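Local coordinates for putative succinylglutamate desuccinylase / aspartoacylase (PDB 3FMC), which probably acts as a zinc-dependent hydrolase of the succinylglutamate desuccinylase and aspartoacylase family, at residues 181-186 / 237-242; 200-205 / 285-290; 36-41 / 169-174. One frame throughout, in Å; residues are numbered along the deposited sequence.

In the fold
All three contacts join neighbouring strands of the mixed sheet system, but at different depths. Contacts 1 and 3 are buried near the middle of the chain and are linked through strand 237-243, which neighbours strand 167-174 on one side and strand 176-184 on the other. Contact 2 lies farther out and only partly buried; strand 198-202 joins it to contact 1. Contacts 2 and 3 do not touch, their nearest atoms being about 8 Å apart. The chemistry of the three differs with place: contact 3 carries a chain of side-chain hydrogen bonds running to His172, a possible metal-site residue, contact 1 mixes leucine packing with water-mediated links, and contact 2 is almost wholly apolar apart from backbone bonds.

Contact 1 (181-186 / 237-242); sequences LYCPEY and SALTLE
An antiparallel step in the central mixed strands of the catalytic domain joins Tyr182 to Thr240, the hydrogen-bonded pair between strands 176-184 and 237-243. Tyr182 N donates to Thr240 O at 2.9 Å and Thr240 N donates back to Tyr182 O at 3.1 Å. Leu181 and Leu241 form the adjoining non-hydrogen-bonded pair, and their side chains leave on the opposite face from Tyr182 and Thr240. There they lie side by side and point the same way, Leu181 CD1 being 3.7 Å from Leu241 CD1. Farther along, the anti position of Cys183 SG relative to its backbone N (chi1 -174°) sets the sulfur 3.6 Å from Leu239 CD2. The Pro184 ring crosses Leu239 at about a right angle and rests its CD 3.4 Å from Ala238 O.

In this zinc-exopeptidase type of fold, strand 237-243 also runs parallel to strand 167-174, so it is flanked on both sides. Glu242 packs on His172 of that strand, close to what may be an empty metal site. Across the contact, Glu242 CG meets the edge of the Tyr182 ring in its plane, 3.6 Å from Tyr182 CE1, while the carboxylate is turned 77° from the ring. A water makes a long hydrogen bond with Tyr182 OH and donates weakly to Glu242 OE2. Thr240 OG1, on the same face as Tyr182, is held by Asp211. At the far end Tyr186 OH bonds Val236 O, and a second water accepts from Ala238 N at 3.3 Å while donating weakly to Tyr186 OH.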
loop_
_atom_site.group_PDB
_atom_site.type_symbol
_atom_site.label_atom_id
_atom_site.label_comp_id
_atom_site.label_asym_id
_atom_site.label_seq_id
_atom_site.Cartn_x
_atom_site.Cartn_y
_atom_site.Cartn_z
ATOM N N LEU C 181 -8.141 -7.738 -27.928
ATOM C CA LEU C 181 -6.935 -8.408 -28.392
ATOM C C LEU C 181 -5.924 -7.462 -28.958
ATOM O O LEU C 181 -6.286 -6.514 -29.686
ATOM C CB LEU C 181 -7.321 -9.374 -29.500
ATOM C CG LEU C 181 -6.299 -10.206 -30.286
ATOM C CD1 LEU C 181 -5.613 -11.306 -29.423
ATOM C CD2 LEU C 181 -6.946 -10.872 -31.564
ATOM N N TYR C 182 -4.675 -7.680 -28.579
ATOM C CA TYR C 182 -3.546 -7.032 -29.213
ATOM C C TYR C 182 -2.964 -8.038 -30.232
ATOM O O TYR C 182 -2.634 -9.226 -29.907
ATOM C CB TYR C 182 -2.478 -6.579 -28.252
ATOM C CG TYR C 182 -2.890 -5.468 -27.307
ATOM C CD1 TYR C 182 -3.603 -5.725 -26.148
ATOM C CD2 TYR C 182 -2.532 -4.157 -27.572
ATOM C CE1 TYR C 182 -3.963 -4.701 -25.276
ATOM C CE2 TYR C 182 -2.905 -3.160 -26.768
ATOM C CZ TYR C 182 -3.599 -3.399 -25.607
ATOM O OH TYR C 182 -3.911 -2.333 -24.787
ATOM N N CYS C 183 -2.817 -7.539 -31.450
ATOM C CA CYS C 183 -2.409 -8.336 -32.600
ATOM C C CYS C 183 -1.448 -7.500 -33.426
ATOM O O CYS C 183 -1.774 -6.356 -33.767
ATOM C CB CYS C 183 -3.633 -8.687 -33.429
ATOM S SG CYS C 183 -3.254 -9.842 -34.798
ATOM N N PRO C 184 -0.266 -8.043 -33.754
ATOM C CA PRO C 184 0.698 -7.320 -34.579
ATOM C C PRO C 184 0.164 -7.162 -35.986
ATOM O O PRO C 184 -0.545 -8.045 -36.481
ATOM C CB PRO C 184 1.918 -8.221 -34.620
ATOM C CG PRO C 184 1.606 -9.377 -33.697
ATOM C CD PRO C 184 0.209 -9.371 -33.328
ATOM N N GLU C 185 0.510 -6.044 -36.606
ATOM C CA GLU C 185 0.030 -5.744 -37.957
ATOM C C GLU C 185 0.348 -6.841 -38.956
ATOM O O GLU C 185 -0.439 -7.062 -39.856
ATOM C CB GLU C 185 0.594 -4.404 -38.438
ATOM C CG GLU C 185 0.080 -3.212 -37.691
ATOM C CD GLU C 185 0.674 -1.930 -38.198
ATOM O OE1 GLU C 185 0.875 -1.822 -39.435
ATOM O OE2 GLU C 185 0.955 -1.038 -37.378
ATOM N N TYR C 186 1.473 -7.548 -38.796
ATOM C CA TYR C 186 1.860 -8.614 -39.734
ATOM C C TYR C 186 0.942 -9.881 -39.682
ATOM O O TYR C 186 1.023 -10.730 -40.583
ATOM C CB TYR C 186 3.335 -9.027 -39.571
ATOM C CG TYR C 186 3.622 -9.793 -38.302
ATOM C CD1 TYR C 186 3.430 -11.170 -38.237
ATOM C CD2 TYR C 186 4.072 -9.136 -37.149
ATOM C CE1 TYR C 186 3.648 -11.872 -37.066
ATOM C CE2 TYR C 186 4.347 -9.843 -35.983
ATOM C CZ TYR C 186 4.121 -11.207 -35.941
ATOM O OH TYR C 186 4.363 -11.936 -34.795
ATOM N N SER C 237 4.337 -15.929 -33.927
ATOM C CA SER C 237 3.080 -15.250 -33.709
ATOM C C SER C 237 3.086 -14.936 -32.200
ATOM O O SER C 237 3.431 -15.785 -31.420
ATOM C CB SER C 237 1.906 -16.140 -34.085
ATOM O OG SER C 237 1.936 -16.366 -35.486
ATOM N N ALA C 238 2.699 -13.726 -31.815
ATOM C CA ALA C 238 2.647 -13.326 -30.394
ATOM C C ALA C 238 1.489 -12.365 -30.251
ATOM O O ALA C 238 1.484 -11.255 -30.831
ATOM C CB ALA C 238 3.947 -12.703 -29.926
ATOM N N LEU C 239 0.499 -12.834 -29.509
ATOM C CA LEU C 239 -0.773 -12.125 -29.318
ATOM C C LEU C 239 -1.052 -11.989 -27.826
ATOM O O LEU C 239 -0.697 -12.878 -27.039
ATOM C CB LEU C 239 -1.871 -12.977 -29.952
ATOM C CG LEU C 239 -1.592 -13.243 -31.445
ATOM C CD1 LEU C 239 -1.909 -14.646 -31.775
ATOM C CD2 LEU C 239 -2.353 -12.250 -32.284
ATOM N N THR C 240 -1.734 -10.900 -27.440
ATOM C CA THR C 240 -2.090 -10.678 -26.041
ATOM C C THR C 240 -3.592 -10.588 -25.967
ATOM O O THR C 240 -4.188 -9.738 -26.591
ATOM C CB THR C 240 -1.393 -9.400 -25.497
ATOM O OG1 THR C 240 0.025 -9.519 -25.700
ATOM C CG2 THR C 240 -1.705 -9.156 -24.036
ATOM N N LEU C 241 -4.185 -11.488 -25.211
ATOM C CA LEU C 241 -5.607 -11.550 -25.043
ATOM C C LEU C 241 -5.980 -10.916 -23.710
ATOM O O LEU C 241 -5.470 -11.318 -22.687
ATOM C CB LEU C 241 -6.069 -13.015 -25.108
ATOM C CG LEU C 241 -5.987 -13.793 -26.474
ATOM C CD1 LEU C 241 -4.643 -13.980 -27.069
ATOM C CD2 LEU C 241 -6.776 -15.149 -26.291
ATOM N N GLU C 242 -6.855 -9.896 -23.753
ATOM C CA GLU C 242 -7.315 -9.144 -22.574
ATOM C C GLU C 242 -8.740 -9.608 -22.367
ATOM O O GLU C 242 -9.697 -9.082 -22.970
ATOM C CB GLU C 242 -7.255 -7.631 -22.849
ATOM C CG GLU C 242 -5.906 -7.062 -23.302
ATOM C CD GLU C 242 -4.926 -6.784 -22.143
ATOM O OE1 GLU C 242 -5.381 -6.465 -21.037
ATOM O OE2 GLU C 242 -3.711 -6.873 -22.385
HETATM O O HOH W 1 -2.957 -3.590 -21.911
HETATM O O HOH W 2 1.290 -12.527 -34.493
#

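Contact 2 (200-205 / 285-290); sequences LLIPNS and CFLKNY
Leu200 and Leu201 run beside Cys285 and Phe286 as a short parallel strand pair, where strand 198-202 meets strand 283-286 before the chain turns into a 3-10 segment at Leu287. Two backbone hydrogen bonds hold the register: Leu201 N donates to Cys285 O at 2.9 Å, and Leu287 N, already in the turn, donates to Leu201 O at 3.0 Å with a more bent angle of 145°. The turn is closed within its own segment by Asn289 N on Phe286 O and Tyr290 N on Leu287 O, and it brings the Tyr290 ring back to Leu200.

Aromatic contacts come next. Leu200 crosses Tyr290 at about a right angle and lays CD1 over one ring face, 3.6 Å from the ring centroid and 23° off the normal, a CH-pi contact. Its other branch, CD2, lies 3.6 Å from Tyr290 CG. An alanine in place of Tyr290 removes the ring but keeps CB, and would probably strip Leu200 CD1 of the ring face it rests on, leaving it the Tyr182 ring as aromatic neighbour, and open a gap beside Leu200. On the opposite face of the strands, Leu201 CD1 sits over the Phe286 ring toward its rim, 4.1 Å above the plane.

The remaining contacts are aliphatic or involve sulfur. Leu200 CD2 reaches Cys285 SG at 3.7 Å. Leu287 CD2 touches both Ile202 CG2 and, at 4.0 Å, Pro203 CD.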
loop_
_atom_site.group_PDB
_atom_site.type_symbol
_atom_site.label_atom_id
_atom_site.label_comp_id
_atom_site.label_asym_id
_atom_site.label_seq_id
_atom_site.Cartn_x
_atom_site.Cartn_y
_atom_site.Cartn_z
ATOM N N LEU C 200 -6.681 -4.438 -31.265
ATOM C CA LEU C 200 -5.702 -3.368 -31.452
ATOM C C LEU C 200 -4.580 -3.939 -32.300
ATOM O O LEU C 200 -3.949 -4.938 -31.920
ATOM C CB LEU C 200 -5.131 -2.893 -30.103
ATOM C CG LEU C 200 -6.137 -2.140 -29.233
ATOM C CD1 LEU C 200 -5.820 -2.083 -27.781
ATOM C CD2 LEU C 200 -6.328 -0.732 -29.823
ATOM N N LEU C 201 -4.377 -3.359 -33.481
ATOM C CA LEU C 201 -3.286 -3.729 -34.388
ATOM C C LEU C 201 -2.058 -2.915 -34.025
ATOM O O LEU C 201 -2.068 -1.666 -34.046
ATOM C CB LEU C 201 -3.712 -3.525 -35.851
ATOM C CG LEU C 201 -4.910 -4.345 -36.350
ATOM C CD1 LEU C 201 -5.376 -3.887 -37.728
ATOM C CD2 LEU C 201 -4.579 -5.837 -36.353
ATOM N N ILE C 202 -0.972 -3.621 -33.683
ATOM C CA ILE C 202 0.209 -2.987 -33.105
ATOM C C ILE C 202 1.433 -3.100 -34.005
ATOM O O ILE C 202 1.612 -4.100 -34.719
ATOM C CB ILE C 202 0.458 -3.490 -31.621
ATOM C CG1 ILE C 202 1.006 -4.923 -31.561
ATOM C CG2 ILE C 202 -0.825 -3.365 -30.744
ATOM C CD1 ILE C 202 1.408 -5.308 -30.113
ATOM N N PRO C 203 2.289 -2.069 -33.987
ATOM C CA PRO C 203 3.432 -1.999 -34.878
ATOM C C PRO C 203 4.677 -2.701 -34.368
ATOM O O PRO C 203 4.695 -3.230 -33.249
ATOM C CB PRO C 203 3.712 -0.508 -34.944
ATOM C CG PRO C 203 3.346 -0.011 -33.584
ATOM C CD PRO C 203 2.185 -0.865 -33.141
ATOM N N ASN C 204 5.703 -2.712 -35.210
ATOM C CA ASN C 204 7.001 -3.267 -34.836
ATOM C C ASN C 204 7.759 -2.286 -33.919
ATOM O O ASN C 204 8.619 -1.514 -34.357
ATOM C CB ASN C 204 7.841 -3.586 -36.068
ATOM C CG ASN C 204 9.052 -4.429 -35.744
ATOM O OD1 ASN C 204 9.258 -4.812 -34.589
ATOM N ND2 ASN C 204 9.895 -4.682 -36.750
ATOM N N SER C 205 7.458 -2.362 -32.635
ATOM C CA SER C 205 8.053 -1.465 -31.673
ATOM C C SER C 205 8.118 -2.163 -30.341
ATOM O O SER C 205 7.134 -2.734 -29.913
ATOM C CB SER C 205 7.159 -0.243 -31.545
ATOM O OG SER C 205 7.711 0.679 -30.645
ATOM N N CYS C 285 -8.682 -1.389 -34.628
ATOM C CA CYS C 285 -8.163 -0.047 -34.814
ATOM C C CYS C 285 -6.659 -0.144 -34.656
ATOM O O CYS C 285 -6.157 -1.098 -34.038
ATOM C CB CYS C 285 -8.823 0.991 -33.917
ATOM S SG CYS C 285 -8.111 1.272 -32.321
ATOM N N PHE C 286 -5.928 0.768 -35.280
ATOM C CA PHE C 286 -4.505 0.807 -35.123
ATOM C C PHE C 286 -4.230 1.404 -33.733
ATOM O O PHE C 286 -4.952 2.293 -33.277
ATOM C CB PHE C 286 -3.838 1.611 -36.227
ATOM C CG PHE C 286 -3.888 0.905 -37.536
ATOM C CD1 PHE C 286 -2.966 -0.061 -37.825
ATOM C CD2 PHE C 286 -4.920 1.129 -38.427
ATOM C CE1 PHE C 286 -3.019 -0.757 -39.009
ATOM C CE2 PHE C 286 -4.964 0.435 -39.616
ATOM C CZ PHE C 286 -4.004 -0.510 -39.896
ATOM N N LEU C 287 -3.158 0.940 -33.113
ATOM C CA LEU C 287 -2.834 1.282 -31.728
ATOM C C LEU C 287 -2.792 2.775 -31.458
ATOM O O LEU C 287 -3.219 3.215 -30.375
ATOM C CB LEU C 287 -1.517 0.654 -31.336
ATOM C CG LEU C 287 -1.047 0.866 -29.895
ATOM C CD1 LEU C 287 -1.998 0.197 -28.883
ATOM C CD2 LEU C 287 0.416 0.374 -29.784
ATOM N N LYS C 288 -2.297 3.542 -32.419
ATOM C CA LYS C 288 -2.217 5.018 -32.273
ATOM C C LYS C 288 -3.593 5.674 -32.050
ATOM O O LYS C 288 -3.693 6.788 -31.516
ATOM C CB LYS C 288 -1.520 5.658 -33.480
ATOM C CG LYS C 288 -2.368 5.664 -34.739
ATOM C CD LYS C 288 -1.678 6.306 -35.941
ATOM C CE LYS C 288 -2.629 6.188 -37.163
ATOM N NZ LYS C 288 -2.029 6.566 -38.483
ATOM N N ASN C 289 -4.663 4.988 -32.462
ATOM C CA ASN C 289 -6.020 5.496 -32.289
ATOM C C ASN C 289 -6.747 5.023 -31.009
ATOM O O ASN C 289 -7.927 5.289 -30.809
ATOM C CB ASN C 289 -6.807 5.171 -33.556
ATOM C CG ASN C 289 -6.292 5.930 -34.748
ATOM O OD1 ASN C 289 -5.852 7.070 -34.599
ATOM N ND2 ASN C 289 -6.311 5.312 -35.928
ATOM N N TYR C 290 -6.001 4.343 -30.140
ATOM C CA TYR C 290 -6.474 3.877 -28.833
ATOM C C TYR C 290 -6.123 4.995 -27.845
ATOM O O TYR C 290 -4.938 5.265 -27.612
ATOM C CB TYR C 290 -5.807 2.542 -28.478
ATOM C CG TYR C 290 -6.362 1.787 -27.283
ATOM C CD1 TYR C 290 -7.723 1.725 -27.024
ATOM C CD2 TYR C 290 -5.501 1.079 -26.424
ATOM C CE1 TYR C 290 -8.223 1.004 -25.922
ATOM C CE2 TYR C 290 -5.984 0.326 -25.361
ATOM C CZ TYR C 290 -7.344 0.281 -25.114
ATOM O OH TYR C 290 -7.852 -0.455 -24.061
#

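Contact 3 (36-41 / 169-174); sequences VYIQAN and LDLHTG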
loop_
_atom_site.group_PDB
_atom_site.type_symbol
_atom_site.label_atom_id
_atom_site.label_comp_id
_atom_site.label_asym_id
_atom_site.label_seq_id
_atom_site.Cartn_x
_atom_site.Cartn_y
_atom_site.Cartn_z
ATOM N N VAL C 36 3.446 -24.044 -29.186
ATOM C CA VAL C 36 2.688 -22.944 -28.576
ATOM C C VAL C 36 3.096 -22.799 -27.106
ATOM O O VAL C 36 3.240 -23.798 -26.364
ATOM C CB VAL C 36 1.183 -23.216 -28.626
ATOM C CG1 VAL C 36 0.366 -22.003 -28.147
ATOM C CG2 VAL C 36 0.757 -23.642 -30.088
ATOM N N TYR C 37 3.251 -21.552 -26.716
ATOM C CA TYR C 37 3.531 -21.170 -25.334
ATOM C C TYR C 37 2.430 -20.208 -24.869
ATOM O O TYR C 37 2.177 -19.210 -25.528
ATOM C CB TYR C 37 4.886 -20.526 -25.210
ATOM C CG TYR C 37 5.166 -19.968 -23.828
ATOM C CD1 TYR C 37 5.747 -20.748 -22.827
ATOM C CD2 TYR C 37 4.844 -18.649 -23.524
ATOM C CE1 TYR C 37 5.999 -20.189 -21.533
ATOM C CE2 TYR C 37 5.100 -18.104 -22.264
ATOM C CZ TYR C 37 5.682 -18.900 -21.268
ATOM O OH TYR C 37 5.938 -18.397 -20.008
ATOM N N ILE C 38 1.768 -20.558 -23.765
ATOM C CA ILE C 38 0.630 -19.778 -23.214
ATOM C C ILE C 38 0.936 -19.478 -21.749
ATOM O O ILE C 38 1.328 -20.382 -21.008
ATOM C CB ILE C 38 -0.698 -20.557 -23.303
ATOM C CG1 ILE C 38 -0.887 -21.098 -24.732
ATOM C CG2 ILE C 38 -1.885 -19.697 -22.828
ATOM C CD1 ILE C 38 -2.212 -21.882 -24.964
ATOM N N GLN C 39 0.772 -18.220 -21.355
ATOM C CA GLN C 39 0.941 -17.827 -19.945
ATOM C C GLN C 39 -0.205 -16.937 -19.489
ATOM O O GLN C 39 -0.875 -16.313 -20.291
ATOM C CB GLN C 39 2.290 -17.147 -19.672
ATOM C CG GLN C 39 2.491 -15.809 -20.361
ATOM C CD GLN C 39 3.815 -15.193 -20.100
ATOM O OE1 GLN C 39 4.793 -15.881 -19.851
ATOM N NE2 GLN C 39 3.856 -13.867 -20.130
ATOM N N ALA C 40 -0.396 -16.879 -18.171
ATOM C CA ALA C 40 -1.452 -16.090 -17.557
ATOM C C ALA C 40 -0.960 -15.511 -16.240
ATOM O O ALA C 40 -0.121 -16.130 -15.556
ATOM C CB ALA C 40 -2.682 -16.968 -17.234
ATOM N N ASN C 41 -1.579 -14.396 -15.875
ATOM C CA ASN C 41 -1.538 -13.825 -14.489
ATOM C C ASN C 41 -0.164 -13.233 -14.143
ATOM O O ASN C 41 0.304 -13.294 -12.978
ATOM C CB ASN C 41 -1.992 -14.935 -13.490
ATOM C CG ASN C 41 -2.609 -14.431 -12.164
ATOM O OD1 ASN C 41 -2.868 -15.261 -11.270
ATOM N ND2 ASN C 41 -2.892 -13.133 -12.038
ATOM N N LEU C 169 0.969 -16.856 -26.652
ATOM C CA LEU C 169 -0.300 -16.236 -26.236
ATOM C C LEU C 169 -0.174 -15.791 -24.773
ATOM O O LEU C 169 -0.000 -16.614 -23.888
ATOM C CB LEU C 169 -1.488 -17.202 -26.370
ATOM C CG LEU C 169 -1.705 -17.870 -27.726
ATOM C CD1 LEU C 169 -2.912 -18.856 -27.607
ATOM C CD2 LEU C 169 -1.853 -16.826 -28.815
ATOM N N ASP C 170 -0.248 -14.486 -24.547
ATOM C CA ASP C 170 -0.130 -13.887 -23.185
ATOM C C ASP C 170 -1.548 -13.519 -22.757
ATOM O O ASP C 170 -2.192 -12.690 -23.379
ATOM C CB ASP C 170 0.794 -12.669 -23.241
ATOM C CG ASP C 170 1.288 -12.216 -21.849
ATOM O OD1 ASP C 170 1.014 -12.925 -20.868
ATOM O OD2 ASP C 170 1.928 -11.131 -21.761
ATOM N N LEU C 171 -2.025 -14.171 -21.719
ATOM C CA LEU C 171 -3.375 -13.958 -21.242
ATOM C C LEU C 171 -3.422 -12.932 -20.104
ATOM O O LEU C 171 -2.867 -13.152 -18.989
ATOM C CB LEU C 171 -4.020 -15.256 -20.789
ATOM C CG LEU C 171 -3.933 -16.438 -21.767
ATOM C CD1 LEU C 171 -4.675 -17.610 -21.155
ATOM C CD2 LEU C 171 -4.491 -16.084 -23.137
ATOM N N HIS C 172 -4.157 -11.858 -20.392
ATOM C CA HIS C 172 -4.365 -10.742 -19.487
ATOM C C HIS C 172 -5.863 -10.467 -19.296
ATOM O O HIS C 172 -6.724 -11.133 -19.860
ATOM C CB HIS C 172 -3.666 -9.494 -20.057
ATOM C CG HIS C 172 -2.154 -9.530 -19.993
ATOM N ND1 HIS C 172 -1.418 -8.775 -19.090
ATOM C CD2 HIS C 172 -1.248 -10.224 -20.725
ATOM C CE1 HIS C 172 -0.128 -9.006 -19.274
ATOM N NE2 HIS C 172 0.004 -9.883 -20.256
ATOM N N THR C 173 -6.138 -9.478 -18.465
ATOM C CA THR C 173 -7.460 -8.876 -18.339
ATOM C C THR C 173 -7.251 -7.365 -18.220
ATOM O O THR C 173 -6.154 -6.896 -17.912
ATOM C CB THR C 173 -8.296 -9.342 -17.126
ATOM O OG1 THR C 173 -7.902 -8.666 -15.920
ATOM C CG2 THR C 173 -8.269 -10.876 -16.909
ATOM N N GLY C 174 -8.332 -6.626 -18.465
ATOM C CA GLY C 174 -8.383 -5.204 -18.190
ATOM C C GLY C 174 -8.933 -5.030 -16.780
ATOM O O GLY C 174 -9.045 -5.996 -16.032
HETATM O O HOH W 3 -4.359 -13.697 -16.810
#
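Ile38, Gln39 and Ala40 pair in parallel with Leu169, Asp170 and Leu171, joining strands 36-40 and 167-174 in the buried centre of the putative hydrolase's catalytic domain. The first part is tightly bonded. Leu169 N donates to Tyr37 O at 2.9 Å, Gln39 N to Leu169 O, and Leu171 N to Gln39 O. On one face Ile38 and Leu169 lie side by side, pointing the same way, and Ile38 CG2 meets Leu171 CD1 at 3.9 Å; helix 48-60 covers this apolar face, packing on Ile38, Ala40 and Leu171.

The other face is polar and held by side-chain hydrogen bonds. Gln39 CG stands between its backbone N and carbonyl carbon (chi1 65°), which brings CG to 3.3 Å from Asp170 OD1. Gln39 NE2 donates to Asp170 OD1 at 3.1 Å from well above the carboxylate plane, 66° out of it, and bonds Tyr104 OH as well. Gln39 OE1 accepts from Tyr37 OH at 2.8 Å, so both ends of the amide are gripped and its flip is settled. His172 NE2 donates to Asp170 OD2 at 2.7 Å, likewise from out of the carboxylate plane, while His172 ND1 bonds Glu46 weakly; with His43 and Glu46, His172 may form an empty metal site, consistent with zinc dependence.

Beyond Leu171 direct bonding between the strands gives way to water. Asn41, no longer in the strand, directs CB away from 169-174, and its amide is held by Asn50 and by the backbone of His43 and Gly44. A water donates to Leu171 O at 2.7 Å and accepts weakly from Asn41 N at 3.0 Å.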